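Local atomic coordinates of 1-deoxy-D-xylulose 5-phosphate reductoisomerase (Moraxella catarrhalis, PDB entry 4ZQG), a protein that catalyses the NAD(P)H-dependent rearrangement and reduction of 1-deoxy-D-xylulose 5-phosphate to 2-C-methyl-D-erythritol 4-phosphate in the MEP pathway of isoprenoid synthesis. Residues Trp216-Gln220 against Lys221-Asp225; Leu236-Ala239 against Cys240-Asp244; Ala335-Ala338 against Leu339-Asn343; Leu357-Ile360 against Ala361-Val364; Arg399-Ala402 against Thr403-Lys407. One frame throughout, in Å; residues are numbered along the deposited sequence.

Contact 1. Residues Trp216-Gln220 against Lys221-Asp225. With NAD (nicotinamide-adenine-dinucleotide), chain C; FOM (3-[formyl(hydroxy)amino]propylphosphonic acid), chain E.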
# COMPACT_ATOMS: atom_id res chain seq x y z
N TRP A 216 14.04 -16.65 -0.49
CA TRP A 216 12.89 -17.47 -0.85
C TRP A 216 13.29 -18.93 -0.97
O TRP A 216 14.41 -19.22 -1.39
CB TRP A 216 12.37 -17.05 -2.22
CG TRP A 216 11.69 -15.79 -2.33
CD1 TRP A 216 12.16 -14.64 -2.89
CD2 TRP A 216 10.34 -15.53 -1.96
NE1 TRP A 216 11.19 -13.67 -2.87
CE2 TRP A 216 10.06 -14.18 -2.30
CE3 TRP A 216 9.33 -16.29 -1.35
CZ2 TRP A 216 8.85 -13.59 -2.05
CZ3 TRP A 216 8.12 -15.69 -1.10
CH2 TRP A 216 7.88 -14.36 -1.46
N SER A 217 12.38 -19.83 -0.60
CA SER A 217 12.49 -21.26 -0.93
C SER A 217 11.39 -21.63 -1.91
O SER A 217 10.21 -21.46 -1.61
CB SER A 217 12.31 -22.11 0.31
OG SER A 217 13.56 -22.48 0.81
N MET A 218 11.78 -22.12 -3.08
CA MET A 218 10.83 -22.33 -4.16
C MET A 218 11.21 -23.56 -4.96
O MET A 218 12.21 -24.22 -4.66
CB MET A 218 10.84 -21.11 -5.08
CG MET A 218 10.71 -19.79 -4.35
SD MET A 218 11.00 -18.41 -5.47
CE MET A 218 12.79 -18.37 -5.54
N GLY A 219 10.40 -23.85 -5.98
CA GLY A 219 10.74 -24.90 -6.93
C GLY A 219 12.06 -24.57 -7.63
O GLY A 219 12.62 -23.48 -7.47
N GLN A 220 12.54 -25.51 -8.41
CA GLN A 220 13.82 -25.38 -9.08
C GLN A 220 13.80 -24.37 -10.22
O GLN A 220 14.79 -23.64 -10.45
CB GLN A 220 14.21 -26.73 -9.66
CG GLN A 220 14.75 -27.72 -8.65
CD GLN A 220 15.46 -28.85 -9.37
OE1 GLN A 220 14.81 -29.70 -10.02
NE2 GLN A 220 16.80 -28.83 -9.32
N LYS A 221 12.70 -24.37 -10.97
CA LYS A 221 12.61 -23.57 -12.20
C LYS A 221 12.57 -22.01 -11.92
O LYS A 221 13.45 -21.26 -12.37
CB LYS A 221 11.41 -24.03 -13.02
CG LYS A 221 11.37 -23.42 -14.40
CD LYS A 221 9.95 -23.33 -14.93
CE LYS A 221 9.81 -22.11 -15.83
NZ LYS A 221 10.96 -21.95 -16.76
N ILE A 222 11.53 -21.59 -11.18
CA ILE A 222 11.40 -20.24 -10.69
C ILE A 222 12.68 -19.87 -9.97
O ILE A 222 13.16 -18.77 -10.10
CB ILE A 222 10.11 -20.04 -9.84
CG1 ILE A 222 9.72 -18.58 -9.81
CG2 ILE A 222 10.27 -20.51 -8.41
CD1 ILE A 222 8.40 -18.28 -9.13
N SER A 223 13.29 -20.78 -9.26
CA SER A 223 14.53 -20.45 -8.63
C SER A 223 15.57 -19.97 -9.64
O SER A 223 16.18 -18.94 -9.44
CB SER A 223 15.05 -21.62 -7.75
OG SER A 223 14.29 -21.68 -6.53
N ILE A 224 15.76 -20.69 -10.73
CA ILE A 224 16.78 -20.33 -11.74
C ILE A 224 16.43 -19.05 -12.50
O ILE A 224 17.27 -18.19 -12.80
CB ILE A 224 16.98 -21.48 -12.75
CG1 ILE A 224 17.49 -22.75 -12.03
CG2 ILE A 224 17.97 -21.08 -13.85
CD1 ILE A 224 18.90 -22.64 -11.49
N ASP A 225 15.15 -18.94 -12.81
CA ASP A 225 14.61 -17.77 -13.40
C ASP A 225 14.85 -16.49 -12.58
O ASP A 225 14.98 -15.37 -13.13
CB ASP A 225 13.12 -18.00 -13.60
CG ASP A 225 12.81 -18.87 -14.79
OD1 ASP A 225 13.75 -19.13 -15.63
OD2 ASP A 225 11.60 -19.26 -14.87
PA NAD C . 7.42 -27.06 -8.05
O1A NAD C . 8.42 -27.45 -9.08
O2A NAD C . 7.78 -27.00 -6.58
O5B NAD C . 6.04 -27.90 -8.21
C5B NAD C . 5.34 -28.05 -9.43
C4B NAD C . 4.06 -28.88 -9.23
O4B NAD C . 3.52 -29.15 -10.54
C3B NAD C . 4.30 -30.24 -8.55
O3B NAD C . 3.22 -30.60 -7.68
C2B NAD C . 4.38 -31.20 -9.72
O2B NAD C . 3.82 -32.48 -9.44
C1B NAD C . 3.58 -30.54 -10.84
N9A NAD C . 4.19 -30.80 -12.18
C8A NAD C . 5.48 -30.63 -12.50
N7A NAD C . 5.71 -30.97 -13.79
C5A NAD C . 4.55 -31.38 -14.32
C6A NAD C . 4.15 -31.88 -15.65
N6A NAD C . 5.08 -31.98 -16.66
N1A NAD C . 2.85 -32.20 -15.78
C2A NAD C . 1.96 -32.11 -14.75
N3A NAD C . 2.26 -31.67 -13.51
C4A NAD C . 3.54 -31.29 -13.25
O3 NAD C . 6.86 -25.62 -8.53
PN NAD C . 6.60 -24.28 -7.68
O1N NAD C . 7.97 -23.71 -7.40
O2N NAD C . 5.56 -24.60 -6.62
O5D NAD C . 5.91 -23.44 -8.86
C5D NAD C . 4.53 -23.59 -9.19
C4D NAD C . 4.06 -22.43 -10.06
O4D NAD C . 3.81 -21.25 -9.29
C3D NAD C . 5.13 -22.06 -11.08
O3D NAD C . 4.46 -21.66 -12.27
C2D NAD C . 5.89 -20.92 -10.44
O2D NAD C . 6.55 -20.11 -11.42
C1D NAD C . 4.77 -20.23 -9.64
N1N NAD C . 5.28 -19.54 -8.44
C2N NAD C . 5.90 -20.23 -7.45
C3N NAD C . 6.41 -19.57 -6.32
C7N NAD C . 7.08 -20.29 -5.18
O7N NAD C . 7.24 -19.73 -4.11
N7N NAD C . 7.48 -21.56 -5.33
C4N NAD C . 6.27 -18.19 -6.24
C5N NAD C . 5.62 -17.53 -7.26
C6N NAD C . 5.14 -18.21 -8.36
O2 FOM E . 8.54 -14.89 -7.82
N1 FOM E . 8.72 -14.85 -6.46
C1 FOM E . 7.77 -14.60 -5.66
O1 FOM E . 6.65 -14.35 -6.08
C2 FOM E . 10.10 -15.07 -6.03
C3 FOM E . 10.76 -13.86 -6.69
C4 FOM E . 12.26 -13.91 -6.61
PA1 FOM E . 12.81 -12.51 -7.56
OP1 FOM E . 12.30 -11.20 -6.80
OP2 FOM E . 12.08 -12.46 -8.83
OP3 FOM E . 14.41 -12.45 -7.83
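The start of helix 220-228 and the loop leading into it form a shared wall of the cofactor and inhibitor pockets, and Met218 meets Ile222 at the corner. Their side chains cross at about a right angle, with Ile222 CG2 3.4 Å from Met218 CB and also close to the sulfur. The methyl reaches Met218 because chi1 of Ile222 (-157°) places CG2 between the backbone N and the carbonyl carbon, while CG1 swings to the other side and carries CD1 to the nicotinamide, 3.4 Å from NAD C6N. Met218 serves both ligands: its CB lies against the carboxamide nitrogen of the cofactor, and its SD comes within 3.5 Å of FOM C2. That same inhibitor carbon sits 3.6 Å above one face of the Trp216 indole, offset toward the pyrrole rim, where NE1 is the nearest indole atom. Gly219, the N-cap residue, gives its N-H weakly to NAD O1N (2.8 Å). Its carbonyl closes the turn, gripped by Ser223 OG at 2.6 Å, 20° out of the carbonyl plane, and more weakly by Ser223 N. Farther along, a salt bridge, with a weak hydrogen bond, joins Lys221 NZ to Asp225 OD2. A tryptophan-bearing loop laid over fosmidomycin, running into a helix that borders the nicotinamide, is characteristic of the closed active site of DXP reductoisomerases.

Contact 2. Residues Leu236-Ala239 against Cys240-Asp244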
# COMPACT_ATOMS: atom_id res chain seq x y z
N LEU A 236 6.49 -9.69 -15.84
CA LEU A 236 6.14 -8.54 -16.65
C LEU A 236 5.02 -8.89 -17.64
O LEU A 236 4.00 -8.16 -17.72
CB LEU A 236 7.40 -7.95 -17.32
CG LEU A 236 7.21 -6.98 -18.46
CD1 LEU A 236 6.42 -5.81 -17.93
CD2 LEU A 236 8.55 -6.50 -18.97
N ILE A 237 5.15 -10.01 -18.34
CA ILE A 237 4.11 -10.39 -19.26
C ILE A 237 2.84 -10.82 -18.54
O ILE A 237 1.74 -10.45 -18.97
CB ILE A 237 4.60 -11.48 -20.20
CG1 ILE A 237 5.71 -10.91 -21.08
CG2 ILE A 237 3.47 -12.02 -21.06
CD1 ILE A 237 6.77 -11.94 -21.43
N GLU A 238 2.98 -11.56 -17.44
CA GLU A 238 1.84 -11.92 -16.56
C GLU A 238 1.06 -10.68 -16.16
O GLU A 238 -0.17 -10.66 -16.26
CB GLU A 238 2.31 -12.70 -15.30
CG GLU A 238 1.19 -13.19 -14.33
CD GLU A 238 1.69 -14.02 -13.10
OE1 GLU A 238 0.99 -14.99 -12.69
OE2 GLU A 238 2.76 -13.70 -12.52
N ALA A 239 1.77 -9.65 -15.71
CA ALA A 239 1.14 -8.41 -15.29
C ALA A 239 0.33 -7.72 -16.40
O ALA A 239 -0.81 -7.25 -16.17
CB ALA A 239 2.18 -7.46 -14.76
N CYS A 240 0.89 -7.67 -17.61
CA CYS A 240 0.16 -7.14 -18.74
C CYS A 240 -1.19 -7.81 -18.90
O CYS A 240 -2.19 -7.11 -19.01
CB CYS A 240 0.97 -7.26 -20.04
SG CYS A 240 2.53 -6.33 -20.14
N HIS A 241 -1.27 -9.13 -18.90
CA HIS A 241 -2.56 -9.79 -19.03
C HIS A 241 -3.42 -9.61 -17.82
O HIS A 241 -4.63 -9.43 -17.94
CB HIS A 241 -2.43 -11.29 -19.29
CG HIS A 241 -1.73 -11.60 -20.56
ND1 HIS A 241 -2.33 -11.46 -21.79
CD2 HIS A 241 -0.45 -11.98 -20.80
CE1 HIS A 241 -1.45 -11.74 -22.73
NE2 HIS A 241 -0.30 -12.06 -22.15
N LEU A 242 -2.85 -9.71 -16.63
CA LEU A 242 -3.69 -9.69 -15.45
C LEU A 242 -4.37 -8.36 -15.29
O LEU A 242 -5.55 -8.27 -14.94
CB LEU A 242 -2.87 -9.98 -14.19
CG LEU A 242 -2.64 -11.43 -13.77
CD1 LEU A 242 -1.75 -11.42 -12.55
CD2 LEU A 242 -3.97 -12.11 -13.52
N PHE A 243 -3.59 -7.31 -15.51
CA PHE A 243 -4.05 -5.97 -15.22
C PHE A 243 -4.39 -5.17 -16.47
O PHE A 243 -4.72 -4.00 -16.38
CB PHE A 243 -2.99 -5.29 -14.39
CG PHE A 243 -2.65 -6.05 -13.16
CD1 PHE A 243 -1.37 -6.50 -12.95
CD2 PHE A 243 -3.62 -6.31 -12.23
CE1 PHE A 243 -1.06 -7.21 -11.81
CE2 PHE A 243 -3.30 -6.98 -11.08
CZ PHE A 243 -2.02 -7.44 -10.89
N ASP A 244 -4.37 -5.85 -17.60
CA ASP A 244 -4.85 -5.33 -18.86
C ASP A 244 -4.11 -4.07 -19.32
O ASP A 244 -4.74 -3.13 -19.79
CB ASP A 244 -6.34 -5.09 -18.79
CG ASP A 244 -6.93 -4.97 -20.13
OD1 ASP A 244 -7.66 -3.99 -20.38
OD2 ASP A 244 -6.59 -5.81 -21.00
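Ile237 and His241 run side by side along one flank of helix 230-243, the helix that carries Glu235 of the magnesium site. Both point the same way, so the imidazole lies alongside the isoleucine branch: Ile237 CG2 is 3.9 Å from His241 CD2. The ring also leans back over the preceding turn, and His241 CD2 comes to 3.2 Å from Ile237 O at an oblique angle. His241 CG lies anti to the carbonyl carbon (chi1 -62°), which turns the ring back toward Ile237. One step around the helix, Glu238 and Leu242 also lie side by side, pointing the same way. The fully extended glutamate passes its CG within 3.9 Å of Leu242 CD1 and continues toward the metal site, where its carboxylate lies close to that of Asp154, a magnesium ligand, with the magnesium ion about 6 Å from the Glu238 side chain. The third pair is Ala239 with Phe243, where Phe243 CD1 comes to 4.1 Å from Ala239 CB. Phe243 is itself covered on one face by Leu242 CB, centred over the ring 3.9 Å above its plane. Regular i to i+4 backbone bonds hold the three pairs in step until Asp244 leaves the helix with positive phi, its OD1 hydrogen-bonded to His176 NE2. The flank near helix 155-162 carries Glu238, Leu242 and Phe243. Phe243 N donates to Ala239 O at 2.9 Å with an N-H...O angle of 160°.

Contact 3. Residues Ala335-Ala338 against Leu339-Asn343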
# COMPACT_ATOMS: atom_id res chain seq x y z
N ALA A 335 5.82 -14.30 -29.56
CA ALA A 335 7.19 -14.09 -29.07
C ALA A 335 7.32 -14.44 -27.61
O ALA A 335 8.42 -14.70 -27.15
CB ALA A 335 7.61 -12.66 -29.26
N CYS A 336 6.22 -14.38 -26.89
CA CYS A 336 6.21 -14.73 -25.47
C CYS A 336 6.34 -16.23 -25.24
O CYS A 336 7.00 -16.67 -24.29
CB CYS A 336 4.97 -14.19 -24.79
SG CYS A 336 5.09 -12.40 -24.66
N ILE A 337 5.73 -16.98 -26.15
CA ILE A 337 5.88 -18.42 -26.24
C ILE A 337 7.30 -18.76 -26.63
O ILE A 337 7.98 -19.49 -25.93
CB ILE A 337 4.86 -18.98 -27.23
CG1 ILE A 337 3.49 -18.84 -26.60
CG2 ILE A 337 5.19 -20.43 -27.58
CD1 ILE A 337 2.36 -19.05 -27.57
N ALA A 338 7.77 -18.21 -27.73
CA ALA A 338 9.16 -18.38 -28.07
C ALA A 338 9.95 -18.13 -26.80
O ALA A 338 10.79 -18.92 -26.46
CB ALA A 338 9.59 -17.42 -29.17
N LEU A 339 9.66 -17.04 -26.10
CA LEU A 339 10.43 -16.65 -24.92
C LEU A 339 10.39 -17.69 -23.81
O LEU A 339 11.42 -18.12 -23.32
CB LEU A 339 9.94 -15.33 -24.32
CG LEU A 339 10.68 -14.85 -23.06
CD1 LEU A 339 11.81 -13.89 -23.41
CD2 LEU A 339 9.72 -14.21 -22.07
N ASN A 340 9.18 -18.02 -23.39
CA ASN A 340 8.98 -18.88 -22.26
C ASN A 340 9.49 -20.31 -22.47
O ASN A 340 10.24 -20.84 -21.63
CB ASN A 340 7.52 -18.98 -21.91
CG ASN A 340 7.30 -19.93 -20.77
OD1 ASN A 340 7.95 -19.79 -19.72
ND2 ASN A 340 6.47 -20.95 -20.99
N THR A 341 9.10 -20.90 -23.60
CA THR A 341 9.58 -22.21 -24.01
C THR A 341 11.08 -22.24 -24.27
O THR A 341 11.75 -23.11 -23.76
CB THR A 341 8.85 -22.73 -25.25
OG1 THR A 341 7.44 -22.76 -24.97
CG2 THR A 341 9.31 -24.10 -25.57
N ALA A 342 11.63 -21.33 -25.04
CA ALA A 342 13.07 -21.39 -25.22
C ALA A 342 13.66 -21.47 -23.81
O ALA A 342 14.44 -22.35 -23.53
CB ALA A 342 13.60 -20.19 -25.98
N ASN A 343 13.20 -20.60 -22.91
CA ASN A 343 13.73 -20.51 -21.55
C ASN A 343 13.50 -21.81 -20.75
O ASN A 343 14.41 -22.27 -20.07
CB ASN A 343 13.09 -19.30 -20.83
CG ASN A 343 13.47 -19.18 -19.37
OD1 ASN A 343 14.59 -18.71 -19.02
ND2 ASN A 343 12.54 -19.59 -18.49
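From Ala335 to Ala342 the backbone is plain alpha-helix, with Leu339, Asn340, Thr341 and Ala342 each donating to the carbonyl four residues back. Leu339 N reaches Ala335 O at 2.8 Å and Thr341 N reaches Ile337 O at 2.9 Å, the i to i+4 bonding expected of a buried helix in the C-terminal helical region of this enzyme. Across the turn the side chains mostly meet backbone oxygens. Leu339 CB packs on two successive carbonyls, lying 3.2 Å from Cys336 O and almost as near Ala335 O, and Ala342 CB closes to 3.1 Å on Ala338 O. Ile337 and Thr341 make the one side-chain pair, side by side and pointing the same way, with Ile337 CG2 4.2 Å from Thr341 OG1. The threonine hydroxyl lies beside its own backbone N (chi1 -57°), and its hydrogen-bond partner is Asp395 OD1 on helix 387-409. Asn340 turns the other way, with CG anti to the backbone N (chi1 177°), and sends ND2 toward the next turn, to Glu344 OE2. Asn343 uses ND2 in a bond to Asp225 OD1, tying this helix to helix 220-228. All these residues are buried, since helix 333-351 has neighbours on several flanks: Asn340 faces helix 130-146, Cys336 and Leu339 lie on helix 230-243, Ile337 and Thr341 meet helix 387-409, and Leu339 and Ala342 rest against helix 359-368.

Contact 4. Residues Leu357-Ile360 against Ala361-Val364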
# COMPACT_ATOMS: atom_id res chain seq x y z
N LEU A 357 25.13 -20.81 -17.04
CA LEU A 357 24.00 -19.97 -16.64
C LEU A 357 23.74 -18.83 -17.63
O LEU A 357 22.59 -18.62 -18.03
CB LEU A 357 24.20 -19.39 -15.24
CG LEU A 357 22.98 -18.61 -14.73
CD1 LEU A 357 21.77 -19.52 -14.54
CD2 LEU A 357 23.34 -17.88 -13.45
N THR A 358 24.81 -18.12 -18.01
CA THR A 358 24.76 -17.02 -18.98
C THR A 358 24.35 -17.45 -20.39
O THR A 358 24.01 -16.63 -21.23
CB THR A 358 26.14 -16.37 -19.14
OG1 THR A 358 27.13 -17.38 -19.30
CG2 THR A 358 26.46 -15.56 -17.91
N ASP A 359 24.43 -18.75 -20.65
CA ASP A 359 23.93 -19.28 -21.91
C ASP A 359 22.39 -19.21 -22.01
O ASP A 359 21.86 -19.30 -23.10
CB ASP A 359 24.43 -20.73 -22.15
CG ASP A 359 25.91 -20.81 -22.61
OD1 ASP A 359 26.46 -21.94 -22.51
OD2 ASP A 359 26.50 -19.79 -23.07
N ILE A 360 21.67 -19.08 -20.90
CA ILE A 360 20.22 -18.97 -20.98
C ILE A 360 19.81 -17.76 -21.81
O ILE A 360 18.83 -17.81 -22.55
CB ILE A 360 19.55 -18.96 -19.58
CG1 ILE A 360 19.78 -20.33 -18.91
CG2 ILE A 360 18.05 -18.63 -19.68
CD1 ILE A 360 19.11 -20.55 -17.58
N ALA A 361 20.56 -16.67 -21.71
CA ALA A 361 20.24 -15.46 -22.46
C ALA A 361 20.42 -15.66 -23.96
O ALA A 361 19.56 -15.25 -24.76
CB ALA A 361 21.08 -14.28 -21.97
N VAL A 362 21.53 -16.29 -24.32
CA VAL A 362 21.92 -16.50 -25.73
C VAL A 362 20.90 -17.34 -26.48
O VAL A 362 20.53 -17.03 -27.59
CB VAL A 362 23.28 -17.23 -25.84
CG1 VAL A 362 23.82 -17.10 -27.25
CG2 VAL A 362 24.28 -16.68 -24.82
N ILE A 363 20.46 -18.40 -25.85
CA ILE A 363 19.54 -19.36 -26.45
C ILE A 363 18.21 -18.71 -26.71
O ILE A 363 17.60 -18.94 -27.76
CB ILE A 363 19.30 -20.58 -25.50
CG1 ILE A 363 20.58 -21.41 -25.34
CG2 ILE A 363 18.13 -21.45 -25.97
CD1 ILE A 363 21.29 -21.73 -26.64
N VAL A 364 17.76 -17.91 -25.75
CA VAL A 364 16.46 -17.24 -25.83
C VAL A 364 16.44 -16.12 -26.89
O VAL A 364 15.43 -15.96 -27.58
CB VAL A 364 16.02 -16.66 -24.46
CG1 VAL A 364 14.70 -15.93 -24.58
CG2 VAL A 364 15.87 -17.78 -23.43
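Ile363 leans back over the carbonyl of Asp359 in the N-terminal part of helix 359-368, a short helix of the C-terminal helical region. Starting at its root, Ile363 CB is 3.7 Å from Asp359 O and a little farther from Ile360 O. The next atom out comes closer: with chi1 at -67°, CG1 sits beside the residue's own backbone N and lies 3.3 Å from Asp359 O, the same oxygen that Ile363 N binds at 3.2 Å. A second bend, at chi2 (-48°), carries CD1 off the helix, and the tip ends among Lys405 and Ile406 of helix 387-409. Val362 makes its contact one turn back instead, its CG2 3.6 Å from Thr358 O and 4.2 Å from Asp359 OD2. The Asp359 carboxylate points back along the chain, OD1 accepting a hydrogen bond from Cys356 N. On the buried side Ile360 and Val364 bear on helix 333-351, and their CG2 methyls stand 4.4 Å apart. Two of the three backbone bonds that join the two segments are weak. One is the i to i-3 bond that Ala361 N makes to Thr358 O. The other lies farther along, where Ile360 O has Val364 CG2 at 3.1 Å, nearer than Val364 N, whose bond to it is a weak 3.4 Å.

Contact 5. Residues Arg399-Ala402 against Thr403-Lys407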
# COMPACT_ATOMS: atom_id res chain seq x y z
N ARG A 399 10.42 -25.83 -28.72
CA ARG A 399 11.14 -26.95 -28.05
C ARG A 399 12.22 -27.54 -28.95
O ARG A 399 13.39 -27.54 -28.58
CB ARG A 399 10.17 -28.02 -27.49
CG ARG A 399 9.80 -27.76 -26.02
CD ARG A 399 8.62 -28.58 -25.48
NE ARG A 399 7.73 -27.79 -24.60
CZ ARG A 399 8.04 -27.37 -23.38
NH1 ARG A 399 9.23 -27.65 -22.82
NH2 ARG A 399 7.16 -26.61 -22.71
N LYS A 400 11.84 -27.94 -30.15
CA LYS A 400 12.78 -28.48 -31.16
C LYS A 400 13.94 -27.51 -31.45
O LYS A 400 15.10 -27.89 -31.39
CB LYS A 400 12.04 -28.82 -32.45
CG LYS A 400 12.93 -29.13 -33.65
CD LYS A 400 12.46 -28.46 -34.95
CE LYS A 400 11.13 -29.03 -35.42
NZ LYS A 400 10.57 -28.17 -36.48
N ILE A 401 13.61 -26.24 -31.74
CA ILE A 401 14.59 -25.30 -32.27
C ILE A 401 15.54 -24.83 -31.19
O ILE A 401 16.75 -24.70 -31.42
CB ILE A 401 13.92 -24.10 -32.95
CG1 ILE A 401 13.17 -24.58 -34.17
CG2 ILE A 401 14.94 -23.08 -33.38
CD1 ILE A 401 12.52 -23.50 -34.97
N ALA A 402 14.97 -24.59 -30.02
CA ALA A 402 15.78 -24.28 -28.86
C ALA A 402 16.73 -25.43 -28.55
O ALA A 402 17.91 -25.21 -28.34
CB ALA A 402 14.87 -23.98 -27.67
N THR A 403 16.23 -26.66 -28.53
CA THR A 403 17.11 -27.83 -28.37
C THR A 403 18.23 -27.79 -29.39
O THR A 403 19.38 -28.00 -29.05
CB THR A 403 16.38 -29.16 -28.53
OG1 THR A 403 15.31 -29.25 -27.60
CG2 THR A 403 17.33 -30.31 -28.26
N ALA A 404 17.89 -27.50 -30.65
CA ALA A 404 18.89 -27.40 -31.71
C ALA A 404 19.88 -26.30 -31.46
O ALA A 404 21.05 -26.47 -31.70
CB ALA A 404 18.23 -27.19 -33.06
N LYS A 405 19.40 -25.14 -31.01
CA LYS A 405 20.28 -24.01 -30.74
C LYS A 405 21.29 -24.38 -29.67
O LYS A 405 22.45 -23.96 -29.72
CB LYS A 405 19.49 -22.82 -30.21
CG LYS A 405 18.48 -22.17 -31.17
CD LYS A 405 19.00 -21.94 -32.58
CE LYS A 405 17.97 -21.14 -33.38
NZ LYS A 405 18.60 -20.45 -34.54
N ILE A 406 20.82 -25.16 -28.69
CA ILE A 406 21.67 -25.56 -27.57
C ILE A 406 22.81 -26.39 -28.08
O ILE A 406 23.96 -26.03 -27.85
CB ILE A 406 20.88 -26.29 -26.46
CG1 ILE A 406 20.13 -25.25 -25.62
CG2 ILE A 406 21.81 -27.09 -25.56
CD1 ILE A 406 18.94 -25.81 -24.89
N LYS A 407 22.47 -27.46 -28.82
CA LYS A 407 23.46 -28.35 -29.45
C LYS A 407 24.44 -27.56 -30.33
O LYS A 407 25.66 -27.76 -30.28
CB LYS A 407 22.78 -29.47 -30.28
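The carbonyl oxygen of Arg399 is held twice by Thr403, once by the hydroxyl and once by the backbone N-H. Thr403 OG1 donates to Arg399 O at 2.8 Å from above the carbonyl plane, 38° out of it, and Thr403 N donates to Arg399 O at 3.0 Å from the opposite face, so the two straddle the oxygen. The hydroxyl can turn back onto the preceding turn because OG1 lies beside its own backbone N (chi1 -57°). This second bond from a helical threonine to the i-4 carbonyl is a common way of satisfying a hydroxyl on an exposed helix flank. On another flank Ile401 and Lys405 lie side by side, pointing the same way. The first torsion of the lysine sets CG beside the backbone N, 3.1 Å from Ile401 O, and the bend at chi2 (-45°) brings CE along the isoleucine branch, 3.6 Å from Ile401 CG2. Beyond that methyl, Lys405 NZ forms a salt bridge with Asp370. Ile401 O meanwhile takes the N-H of Lys405 at 2.7 Å. Arg399 leads away from the turn, its guanidinium paired through NH2 with Glu344 and through NE with Asp395. Helix 387-409 thus lays Arg399, Ala402 and Ile406 against helix 333-351, packs Lys405 and Ile406 on helix 359-368, and turns Ile401 toward the short helix 371-374.

How the contacts relate
Contact 1 lines the fosmidomycin and nicotinamide pockets, and contact 2 lies near the metal; the centres of contacts 1 and 2 are about 21 Å apart. Contact 3 touches all the others: contact 1 through Asn343 ND2 and Asp225 OD1, 3.1 Å apart, and contact 2 where Cys336 SG sits 3.7 Å from Ile237 CD1. Leu339 CD1 lies 3.7 Å from Val364 CG1 of contact 4, and Ala342 CA 4.0 Å from Ala402 CB of contact 5. Contacts 4 and 5 close the triangle through Ile363 CD1 and Ile406 CG1 (3.9 Å), the three centres about 12 Å apart. Contact 4 also touches contact 1, Ile360 CD1 lying 3.9 Å from Ile224 CG2.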